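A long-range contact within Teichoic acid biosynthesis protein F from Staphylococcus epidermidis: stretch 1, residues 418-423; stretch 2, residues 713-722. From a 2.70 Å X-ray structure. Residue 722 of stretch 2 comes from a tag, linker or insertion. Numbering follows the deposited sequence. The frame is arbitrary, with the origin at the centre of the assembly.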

# COMPACT_ATOMS: atom_id res chain seq x y z
N ALA A 418 -13.81 -1.69 -30.30
CA ALA A 418 -14.09 -2.33 -31.60
C ALA A 418 -14.86 -3.65 -31.51
O ALA A 418 -14.64 -4.47 -30.62
CB ALA A 418 -12.81 -2.51 -32.39
N SER A 419 -15.78 -3.84 -32.45
CA SER A 419 -16.50 -5.09 -32.54
C SER A 419 -15.69 -6.07 -33.37
O SER A 419 -15.88 -7.28 -33.28
CB SER A 419 -17.86 -4.88 -33.20
OG SER A 419 -17.66 -4.54 -34.56
N HIS A 420 -14.79 -5.52 -34.19
CA HIS A 420 -13.94 -6.32 -35.06
C HIS A 420 -12.48 -5.86 -35.14
O HIS A 420 -12.21 -4.68 -35.44
CB HIS A 420 -14.52 -6.36 -36.46
CG HIS A 420 -15.70 -7.26 -36.58
ND1 HIS A 420 -16.96 -6.87 -36.19
CD2 HIS A 420 -15.80 -8.53 -37.02
CE1 HIS A 420 -17.80 -7.87 -36.41
NE2 HIS A 420 -17.13 -8.89 -36.91
N TRP A 421 -11.57 -6.81 -34.88
CA TRP A 421 -10.13 -6.65 -35.15
C TRP A 421 -9.71 -7.30 -36.48
O TRP A 421 -9.96 -8.49 -36.73
CB TRP A 421 -9.25 -7.26 -34.04
CG TRP A 421 -9.50 -6.81 -32.67
CD1 TRP A 421 -10.34 -5.82 -32.27
CD2 TRP A 421 -8.88 -7.31 -31.49
NE1 TRP A 421 -10.30 -5.69 -30.90
CE2 TRP A 421 -9.40 -6.60 -30.40
CE3 TRP A 421 -7.94 -8.32 -31.25
CZ2 TRP A 421 -9.02 -6.85 -29.10
CZ3 TRP A 421 -7.56 -8.57 -29.96
CH2 TRP A 421 -8.09 -7.84 -28.90
N VAL A 422 -9.06 -6.52 -37.33
CA VAL A 422 -8.54 -7.02 -38.59
C VAL A 422 -7.04 -6.86 -38.61
O VAL A 422 -6.51 -5.74 -38.48
CB VAL A 422 -9.10 -6.24 -39.73
CG1 VAL A 422 -8.33 -6.56 -40.96
CG2 VAL A 422 -10.56 -6.59 -39.91
N SER A 423 -6.33 -7.98 -38.74
CA SER A 423 -4.89 -7.92 -38.98
C SER A 423 -4.23 -9.17 -39.58
O SER A 423 -4.83 -10.25 -39.70
CB SER A 423 -4.14 -7.41 -37.73
OG SER A 423 -4.02 -8.40 -36.73
N LEU A 713 -18.38 -10.29 -44.62
CA LEU A 713 -18.50 -11.08 -43.40
C LEU A 713 -18.67 -10.14 -42.22
O LEU A 713 -19.51 -10.38 -41.36
CB LEU A 713 -17.30 -11.99 -43.17
CG LEU A 713 -17.39 -12.79 -41.86
CD1 LEU A 713 -18.36 -13.92 -42.02
CD2 LEU A 713 -16.04 -13.31 -41.48
N ILE A 714 -17.86 -9.08 -42.21
CA ILE A 714 -17.91 -8.08 -41.14
C ILE A 714 -19.25 -7.37 -41.16
O ILE A 714 -19.89 -7.19 -40.12
CB ILE A 714 -16.74 -7.05 -41.22
CG1 ILE A 714 -15.41 -7.74 -40.96
CG2 ILE A 714 -16.92 -5.96 -40.18
CD1 ILE A 714 -14.24 -6.84 -41.14
N HIS A 715 -19.68 -6.99 -42.36
CA HIS A 715 -20.97 -6.33 -42.50
C HIS A 715 -22.11 -7.19 -41.96
O HIS A 715 -23.01 -6.67 -41.31
CB HIS A 715 -21.23 -5.93 -43.96
CG HIS A 715 -22.61 -5.42 -44.20
ND1 HIS A 715 -23.00 -4.13 -43.88
CD2 HIS A 715 -23.71 -6.02 -44.72
CE1 HIS A 715 -24.27 -3.96 -44.21
NE2 HIS A 715 -24.72 -5.10 -44.72
N LYS A 716 -22.07 -8.49 -42.21
CA LYS A 716 -23.14 -9.38 -41.76
C LYS A 716 -23.07 -9.58 -40.25
O LYS A 716 -24.09 -9.84 -39.62
CB LYS A 716 -23.07 -10.73 -42.48
CG LYS A 716 -24.16 -11.73 -42.08
CD LYS A 716 -23.83 -13.15 -42.54
CE LYS A 716 -25.08 -13.96 -42.90
NZ LYS A 716 -25.80 -14.48 -41.70
N ASP A 717 -21.88 -9.47 -39.68
CA ASP A 717 -21.71 -9.63 -38.24
C ASP A 717 -22.31 -8.43 -37.49
O ASP A 717 -22.90 -8.61 -36.42
CB ASP A 717 -20.23 -9.83 -37.86
CG ASP A 717 -19.80 -11.29 -37.90
OD1 ASP A 717 -20.66 -12.19 -37.74
OD2 ASP A 717 -18.59 -11.56 -38.09
N ILE A 718 -22.16 -7.23 -38.03
CA ILE A 718 -22.61 -6.04 -37.31
C ILE A 718 -24.08 -5.70 -37.49
O ILE A 718 -24.66 -4.98 -36.67
CB ILE A 718 -21.70 -4.79 -37.49
CG1 ILE A 718 -21.08 -4.70 -38.85
CG2 ILE A 718 -20.51 -4.91 -36.60
CD1 ILE A 718 -19.68 -4.09 -38.76
N LYS A 719 -24.70 -6.23 -38.53
CA LYS A 719 -26.15 -6.18 -38.62
C LYS A 719 -26.82 -6.92 -37.45
O LYS A 719 -27.76 -6.41 -36.85
CB LYS A 719 -26.64 -6.69 -39.98
CG LYS A 719 -26.59 -5.64 -41.10
CD LYS A 719 -27.54 -5.99 -42.25
CE LYS A 719 -27.90 -4.76 -43.08
NZ LYS A 719 -29.24 -4.93 -43.71
N GLU A 720 -26.31 -8.09 -37.09
CA GLU A 720 -26.87 -8.83 -35.96
C GLU A 720 -26.75 -8.03 -34.67
O GLU A 720 -27.74 -7.79 -33.99
CB GLU A 720 -26.19 -10.17 -35.76
CG GLU A 720 -25.70 -10.82 -37.03
CD GLU A 720 -26.83 -11.18 -37.97
OE1 GLU A 720 -26.55 -11.73 -39.06
OE2 GLU A 720 -28.00 -10.90 -37.62
N GLN A 721 -25.52 -7.63 -34.35
CA GLN A 721 -25.25 -6.95 -33.09
C GLN A 721 -26.19 -5.77 -32.88
O GLN A 721 -26.51 -5.40 -31.75
CB GLN A 721 -23.80 -6.45 -33.04
CG GLN A 721 -22.76 -7.53 -33.22
CD GLN A 721 -21.36 -7.00 -33.04
OE1 GLN A 721 -21.07 -6.34 -32.04
NE2 GLN A 721 -20.48 -7.28 -34.00
N LEU A 722 -26.62 -5.19 -34.00
CA LEU A 722 -27.53 -4.04 -33.98
C LEU A 722 -28.97 -4.42 -33.58
O LEU A 722 -29.93 -4.14 -34.32
CB LEU A 722 -27.50 -3.31 -35.34
CG LEU A 722 -26.45 -2.19 -35.37
CD1 LEU A 722 -25.31 -2.58 -34.48
CD2 LEU A 722 -25.95 -1.86 -36.76

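The strand that runs through Val422 to Ser423 is nearly antiparallel to the helix, which enters stretch 2 from earlier in the chain and continues to Gln721; their directions differ by 168°, and their axes are 10.8 Å apart at closest approach. That spacing leaves the joining to side chains, and only 268 Å² is buried, counting both sides, so a few well-placed groups carry the contact.

Ala418 lies out of reach of the helix. The chain turns a corner at Ser419, whose CB points toward the helix and whose chi1 is p. Its OG packs 3.5 Å from CG2 of Ile718, while its CB lies 3.6 Å from NE2 of Gln721. The short side chain puts OG against CG2 of Ile718 while leaving it within reach of ND1 of His420. The hydroxyl is not wasted against the aliphatic carbon: OG accepts a hydrogen bond from ND1 of His420 at 2.9 Å, and it is also hydrogen-bonded elsewhere in the structure.

His420 is the centre of the contact, with the largest covered area of any residue in either stretch. Its CA-to-CB bond points toward the helix and, with chi1 m, the ring packs against it, using both nitrogens as donors. ND1 is taken by Ser419, and NE2 gives a nearly straight hydrogen bond to OD2 of Asp717, 3.3 Å long with an angle of 168° at the hydrogen. The carboxylate sits at the ring edge, near its plane, where an N-H can meet it head-on. Over one face lies Ile714, its CG2 4.0 Å from the centroid of the His420 ring and 11° off the ring normal, a CH-pi contact. Imidazole thus serves two kinds of neighbour, polar at the edge and aliphatic over the face. Ile714 and Asp717, three residues apart on the helix, supply them. One turn on from each of these, Ile718 and Gln721 add oblique contacts, with CE1 of His420 4.0 Å from CG2 of Ile718 and 3.7 Å from NE2 of Gln721.

Trp421 follows the alternation of the strand: its CB points away and it makes no contact with the helix. Val422 turns back toward it, and its CG2 meets CD1 of Ile714 at 3.9 Å. The branched, extended side chain of Ile714 therefore spans two strand positions, CG2 against His420 and CD1 against Val422, both of them buried. Ser423 is out of reach, and the contact ends there.

The rule to read here is economy: one buried histidine, hydrogen-bonded to its serine neighbour through ND1 and to an aspartate on the helix through NE2, while isoleucine packs over one face.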